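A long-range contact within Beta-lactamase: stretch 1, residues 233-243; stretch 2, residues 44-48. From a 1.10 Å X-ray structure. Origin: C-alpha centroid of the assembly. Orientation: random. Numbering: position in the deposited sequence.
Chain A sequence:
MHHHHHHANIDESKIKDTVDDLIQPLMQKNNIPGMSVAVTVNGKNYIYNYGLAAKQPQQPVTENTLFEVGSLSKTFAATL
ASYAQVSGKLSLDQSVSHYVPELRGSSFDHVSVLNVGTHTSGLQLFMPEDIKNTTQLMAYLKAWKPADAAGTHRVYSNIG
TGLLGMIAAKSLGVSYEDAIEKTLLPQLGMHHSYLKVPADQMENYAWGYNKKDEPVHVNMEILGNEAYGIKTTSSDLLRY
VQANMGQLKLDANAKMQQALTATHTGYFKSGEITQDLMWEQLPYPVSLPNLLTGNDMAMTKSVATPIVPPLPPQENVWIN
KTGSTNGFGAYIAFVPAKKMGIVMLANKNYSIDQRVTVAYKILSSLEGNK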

ATOM      1  N   THR A 233     -11.678  -5.113   1.701  1.00  7.48           N
ATOM      2  CA  THR A 233     -12.124  -5.235   3.082  1.00  7.85           C
ATOM      3  C   THR A 233     -10.920  -5.357   4.009  1.00  7.41           C
ATOM      4  O   THR A 233      -9.823  -5.752   3.600  1.00  7.20           O
ATOM      5  CB  THR A 233     -13.009  -6.470   3.279  1.00  8.60           C
ATOM      6  OG1 THR A 233     -12.211  -7.640   3.077  1.00  8.37           O
ATOM      7  CG2 THR A 233     -14.194  -6.468   2.316  1.00  9.06           C
ATOM      8  N   SER A 234     -11.147  -5.040   5.283  1.00  7.73           N
ATOM      9  CA  SER A 234     -10.084  -5.236   6.261  1.00  7.58           C
ATOM     10  C   SER A 234      -9.704  -6.706   6.385  1.00  7.65           C
ATOM     11  O   SER A 234      -8.533  -7.027   6.612  1.00  7.81           O
ATOM     12  CB  SER A 234     -10.504  -4.673   7.615  1.00  7.92           C
ATOM     13  OG  SER A 234     -11.618  -5.382   8.122  1.00  8.56           O
ATOM     14  N   SER A 235     -10.666  -7.616   6.209  1.00  7.88           N
ATOM     15  CA  SER A 235     -10.355  -9.041   6.283  1.00  8.44           C
ATOM     16  C   SER A 235      -9.458  -9.485   5.134  1.00  6.86           C
ATOM     17  O   SER A 235      -8.519 -10.264   5.339  1.00  7.54           O
ATOM     18  CB  SER A 235     -11.649  -9.848   6.307  1.00  9.08           C
ATOM     19  OG  SER A 235     -12.359  -9.617   7.513  1.00 12.70           O
ATOM     20  N   ASP A 236      -9.739  -9.017   3.916  1.00  7.42           N
ATOM     21  CA  ASP A 236      -8.853  -9.346   2.801  1.00  7.54           C
ATOM     22  C   ASP A 236      -7.459  -8.774   3.018  1.00  7.37           C
ATOM     23  O   ASP A 236      -6.458  -9.433   2.719  1.00  7.35           O
ATOM     24  CB  ASP A 236      -9.420  -8.840   1.473  1.00  8.25           C
ATOM     25  CG  ASP A 236     -10.282  -9.871   0.763  1.00  8.04           C
ATOM     26  OD1 ASP A 236     -10.766 -10.826   1.414  1.00 10.55           O
ATOM     27  OD2 ASP A 236     -10.496  -9.707  -0.461  1.00  9.53           O
ATOM     28  N   LEU A 237      -7.371  -7.539   3.514  1.00  7.71           N
ATOM     29  CA  LEU A 237      -6.049  -6.977   3.764  1.00  7.76           C
ATOM     30  C   LEU A 237      -5.336  -7.679   4.905  1.00  7.39           C
ATOM     31  O   LEU A 237      -4.109  -7.789   4.883  1.00  7.52           O
ATOM     32  CB  LEU A 237      -6.124  -5.479   4.019  1.00  7.51           C
ATOM     33  CG  LEU A 237      -6.338  -4.635   2.770  1.00  8.24           C
ATOM     34  CD1 LEU A 237      -6.520  -3.174   3.162  1.00  8.36           C
ATOM     35  CD2 LEU A 237      -5.187  -4.786   1.776  1.00  8.62           C
ATOM     36  N   LEU A 238      -6.070  -8.167   5.907  1.00  7.00           N
ATOM     37  CA  LEU A 238      -5.395  -8.940   6.942  1.00  7.25           C
ATOM     38  C   LEU A 238      -4.836 -10.235   6.368  1.00  6.97           C
ATOM     39  O   LEU A 238      -3.744 -10.671   6.751  1.00  7.63           O
ATOM     40  CB  LEU A 238      -6.321  -9.207   8.125  1.00  8.53           C
ATOM     41  CG  LEU A 238      -5.610  -9.685   9.398  1.00  8.97           C
ATOM     42  CD1 LEU A 238      -4.695  -8.597   9.957  1.00  9.86           C
ATOM     43  CD2 LEU A 238      -6.616 -10.138  10.443  1.00  9.46           C
ATOM     44  N   ARG A 239      -5.563 -10.859   5.439  1.00  7.13           N
ATOM     45  CA  ARG A 239      -5.021 -12.028   4.753  1.00  8.06           C
ATOM     46  C   ARG A 239      -3.745 -11.671   3.993  1.00  7.44           C
ATOM     47  O   ARG A 239      -2.759 -12.414   4.023  1.00  7.59           O
ATOM     48  CB  ARG A 239      -6.072 -12.612   3.810  1.00  9.33           C
ATOM     49  CG  ARG A 239      -5.612 -13.875   3.119  1.00 11.09           C
ATOM     50  CD  ARG A 239      -6.703 -14.557   2.302  1.00 11.78           C
ATOM     51  NE  ARG A 239      -6.114 -15.642   1.527  1.00 12.34           N
ATOM     52  CZ  ARG A 239      -5.941 -16.877   1.986  1.00 12.22           C
ATOM     53  NH1 ARG A 239      -6.333 -17.200   3.213  1.00 14.59           N
ATOM     54  NH2 ARG A 239      -5.371 -17.795   1.214  1.00 16.20           N
ATOM     55  N   TYR A 240      -3.745 -10.516   3.328  1.00  7.30           N
ATOM     56  CA  TYR A 240      -2.559 -10.034   2.617  1.00  7.34           C
ATOM     57  C   TYR A 240      -1.392  -9.852   3.575  1.00  7.07           C
ATOM     58  O   TYR A 240      -0.248 -10.203   3.252  1.00  7.43           O
ATOM     59  CB  TYR A 240      -2.920  -8.705   1.968  1.00  7.69           C
ATOM     60  CG  TYR A 240      -1.922  -8.006   1.071  1.00  7.73           C
ATOM     61  CD1 TYR A 240      -1.372  -8.631  -0.044  1.00  8.26           C
ATOM     62  CD2 TYR A 240      -1.625  -6.668   1.285  1.00  7.89           C
ATOM     63  CE1 TYR A 240      -0.522  -7.947  -0.901  1.00  9.06           C
ATOM     64  CE2 TYR A 240      -0.786  -5.980   0.443  1.00  7.82           C
ATOM     65  CZ  TYR A 240      -0.237  -6.624  -0.649  1.00  7.64           C
ATOM     66  OH  TYR A 240       0.583  -5.943  -1.523  1.00  8.93           O
ATOM     67  N   VAL A 241      -1.661  -9.302   4.760  1.00  7.90           N
ATOM     68  CA  VAL A 241      -0.615  -9.141   5.767  1.00  7.84           C
ATOM     69  C   VAL A 241      -0.088 -10.501   6.218  1.00  7.85           C
ATOM     70  O   VAL A 241       1.126 -10.719   6.304  1.00  7.83           O
ATOM     71  CB  VAL A 241      -1.145  -8.294   6.938  1.00  9.01           C
ATOM     72  CG1 VAL A 241      -0.203  -8.361   8.135  1.00 11.22           C
ATOM     73  CG2 VAL A 241      -1.353  -6.851   6.489  1.00  9.94           C
ATOM     74  N   GLN A 242      -0.994 -11.442   6.505  1.00  7.89           N
ATOM     75  CA  GLN A 242      -0.560 -12.781   6.895  1.00  8.37           C
ATOM     76  C   GLN A 242       0.257 -13.446   5.798  1.00  8.13           C
ATOM     77  O   GLN A 242       1.251 -14.128   6.080  1.00  8.22           O
ATOM     78  CB  GLN A 242      -1.766 -13.647   7.261  1.00  9.44           C
ATOM     79  CG  GLN A 242      -2.449 -13.245   8.545  1.00  9.89           C
ATOM     80  CD  GLN A 242      -3.137 -14.426   9.187  1.00 11.72           C
ATOM     81  OE1 GLN A 242      -4.210 -14.841   8.749  1.00 12.73           O
ATOM     82  NE2 GLN A 242      -2.508 -14.998  10.207  1.00 13.54           N
ATOM     83  N   ALA A 243      -0.167 -13.294   4.544  1.00  8.07           N
ATOM     84  CA  ALA A 243       0.587 -13.871   3.434  1.00  8.73           C
ATOM     85  C   ALA A 243       1.985 -13.267   3.357  1.00  7.68           C
ATOM     86  O   ALA A 243       2.971 -13.969   3.079  1.00  8.30           O
ATOM     87  CB  ALA A 243      -0.170 -13.633   2.127  1.00  9.56           C
TER
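Stretch 2, residues 44-48: KNYIY

A single hydrogen bond ties this strand to the helix, and it joins two side-chain amides rather than backbone groups. Asn45 ND2 donates to Gln242 OE1 at 3.0 Å, with an N-H...acceptor angle of 162°, so the bond is of ordinary length and nearly straight. The two residues lie almost two hundred positions apart in the sequence.

Stretch 1 is helical from Ser234 to Ala243, and the helix continues beyond the stretch. Thr233 holds the N-cap position. Its OG1 accepts a capping bond from Asp236 N at 3.0 Å, which satisfies an amide that has no earlier helical carbonyl to pair with. Regular i to i+4 bonds follow, such as Leu238 N to Ser234 O at 2.8 Å and Gln242 N to Leu238 O at 2.9 Å.

Stretch 2 is an extended strand throughout, with phi between -110° and -130° and psi between 124° and 147°. It runs roughly antiparallel to the helix. The crossing angle is 151°, and the axes approach to 9.6 Å. Ser235 CA lies near Ile47 CA, at 7.1 Å, while Leu238 CA lies near Asn45 CA, at 7.9 Å. As the helix advances, the strand numbering falls.

The alternation of the strand decides which residues meet the helix. The CA-to-CB bonds of Asn45 and Ile47 point toward it. Those of Lys44, Tyr46 and Tyr48 point away. On the helix, Ser234, Leu238 and Gln242 point toward the strand; their spacing of four residues places them along one side of the helix. Ser235 points sideways but still makes contact.

Ile47 packs at the start of the helix. Its CG2 lies 3.6 Å from Ser234 OG, and its CD1 lies 3.5 Å from Ser235 OG. Both chi angles of Ile47 are m. The hydroxyl of Ser234 is hydrogen-bonded elsewhere in the structure.

Leu238 sits between the two ends of the contact. Its CD2 methyl is 4.2 Å from Ile47 CD1, an apolar contact. The same Leu238 CD2 is 3.5 Å from Asn45 OD1. The leucine thus touches both strand residues that point toward the helix.

Gln242 closes the contact one helical turn later. Its OE1 accepts the hydrogen bond from Asn45 ND2, while its NE2 is hydrogen-bonded elsewhere in the structure. The interface is small: 275 Å² is buried in total, with Ile47, Leu238 and Asn45 contributing the largest shares.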

ATOM      1  N   LYS A  44      -3.936 -15.619  15.376  1.00 10.08           N
ATOM      2  CA  LYS A  44      -5.357 -15.347  15.523  1.00 10.74           C
ATOM      3  C   LYS A  44      -5.681 -14.008  14.879  1.00  9.61           C
ATOM      4  O   LYS A  44      -4.865 -13.079  14.896  1.00 10.77           O
ATOM      5  CB  LYS A  44      -5.750 -15.271  17.001  1.00 11.54           C
ATOM      6  CG  LYS A  44      -5.191 -16.386  17.864  1.00 16.45           C
ATOM      7  CD  LYS A  44      -5.696 -17.738  17.417  1.00 17.76           C
ATOM      8  CE  LYS A  44      -5.256 -18.829  18.387  1.00 22.11           C
ATOM      9  NZ  LYS A  44      -5.738 -18.566  19.773  1.00 27.10           N
ATOM     10  N   ASN A  45      -6.887 -13.903  14.329  1.00  9.17           N
ATOM     11  CA  ASN A  45      -7.309 -12.724  13.590  1.00  9.35           C
ATOM     12  C   ASN A  45      -8.517 -12.099  14.265  1.00 10.36           C
ATOM     13  O   ASN A  45      -9.466 -12.804  14.633  1.00 12.36           O
ATOM     14  CB  ASN A  45      -7.643 -13.096  12.146  1.00 12.25           C
ATOM     15  CG  ASN A  45      -6.424 -13.569  11.381  1.00 11.55           C
ATOM     16  OD1 ASN A  45      -5.295 -13.180  11.684  1.00 12.76           O
ATOM     17  ND2 ASN A  45      -6.644 -14.410  10.384  1.00 16.40           N
ATOM     18  N   TYR A  46      -8.479 -10.780  14.421  1.00  8.38           N
ATOM     19  CA  TYR A  46      -9.528 -10.037  15.100  1.00  9.36           C
ATOM     20  C   TYR A  46      -9.946  -8.885  14.206  1.00  9.21           C
ATOM     21  O   TYR A  46      -9.090  -8.148  13.706  1.00 10.63           O
ATOM     22  CB  TYR A  46      -8.989  -9.492  16.418  1.00 11.70           C
ATOM     23  CG  TYR A  46      -8.344 -10.550  17.278  1.00 10.49           C
ATOM     24  CD1 TYR A  46      -9.118 -11.436  18.010  1.00 13.97           C
ATOM     25  CD2 TYR A  46      -6.963 -10.667  17.364  1.00 12.37           C
ATOM     26  CE1 TYR A  46      -8.538 -12.412  18.804  1.00 15.07           C
ATOM     27  CE2 TYR A  46      -6.372 -11.646  18.160  1.00 13.60           C
ATOM     28  CZ  TYR A  46      -7.171 -12.515  18.877  1.00 10.86           C
ATOM     29  OH  TYR A  46      -6.624 -13.492  19.680  1.00 12.90           O
ATOM     30  N   ILE A  47     -11.247  -8.735  13.991  1.00  8.77           N
ATOM     31  CA  ILE A  47     -11.790  -7.686  13.135  1.00  9.14           C
ATOM     32  C   ILE A  47     -12.757  -6.867  13.968  1.00  7.99           C
ATOM     33  O   ILE A  47     -13.698  -7.425  14.546  1.00  9.50           O
ATOM     34  CB  ILE A  47     -12.546  -8.276  11.929  1.00 11.67           C
ATOM     35  CG1 ILE A  47     -11.737  -9.369  11.221  1.00 15.64           C
ATOM     36  CG2 ILE A  47     -12.982  -7.152  10.984  1.00 13.17           C
ATOM     37  CD1 ILE A  47     -10.602  -8.862  10.397  1.00 16.22           C
ATOM     38  N   TYR A  48     -12.557  -5.553  14.005  1.00  8.47           N
ATOM     39  CA  TYR A  48     -13.404  -4.645  14.771  1.00  8.89           C
ATOM     40  C   TYR A  48     -13.973  -3.595  13.829  1.00  7.61           C
ATOM     41  O   TYR A  48     -13.219  -2.908  13.130  1.00  8.72           O
ATOM     42  CB  TYR A  48     -12.601  -3.993  15.899  1.00 10.28           C
ATOM     43  CG  TYR A  48     -11.973  -5.027  16.809  1.00 11.24           C
ATOM     44  CD1 TYR A  48     -12.763  -5.798  17.648  1.00 14.13           C
ATOM     45  CD2 TYR A  48     -10.603  -5.259  16.809  1.00 13.57           C
ATOM     46  CE1 TYR A  48     -12.209  -6.763  18.473  1.00 15.30           C
ATOM     47  CE2 TYR A  48     -10.037  -6.226  17.639  1.00 12.00           C
ATOM     48  CZ  TYR A  48     -10.850  -6.968  18.463  1.00 12.94           C
ATOM     49  OH  TYR A  48     -10.305  -7.928  19.290  1.00 14.28           O
TER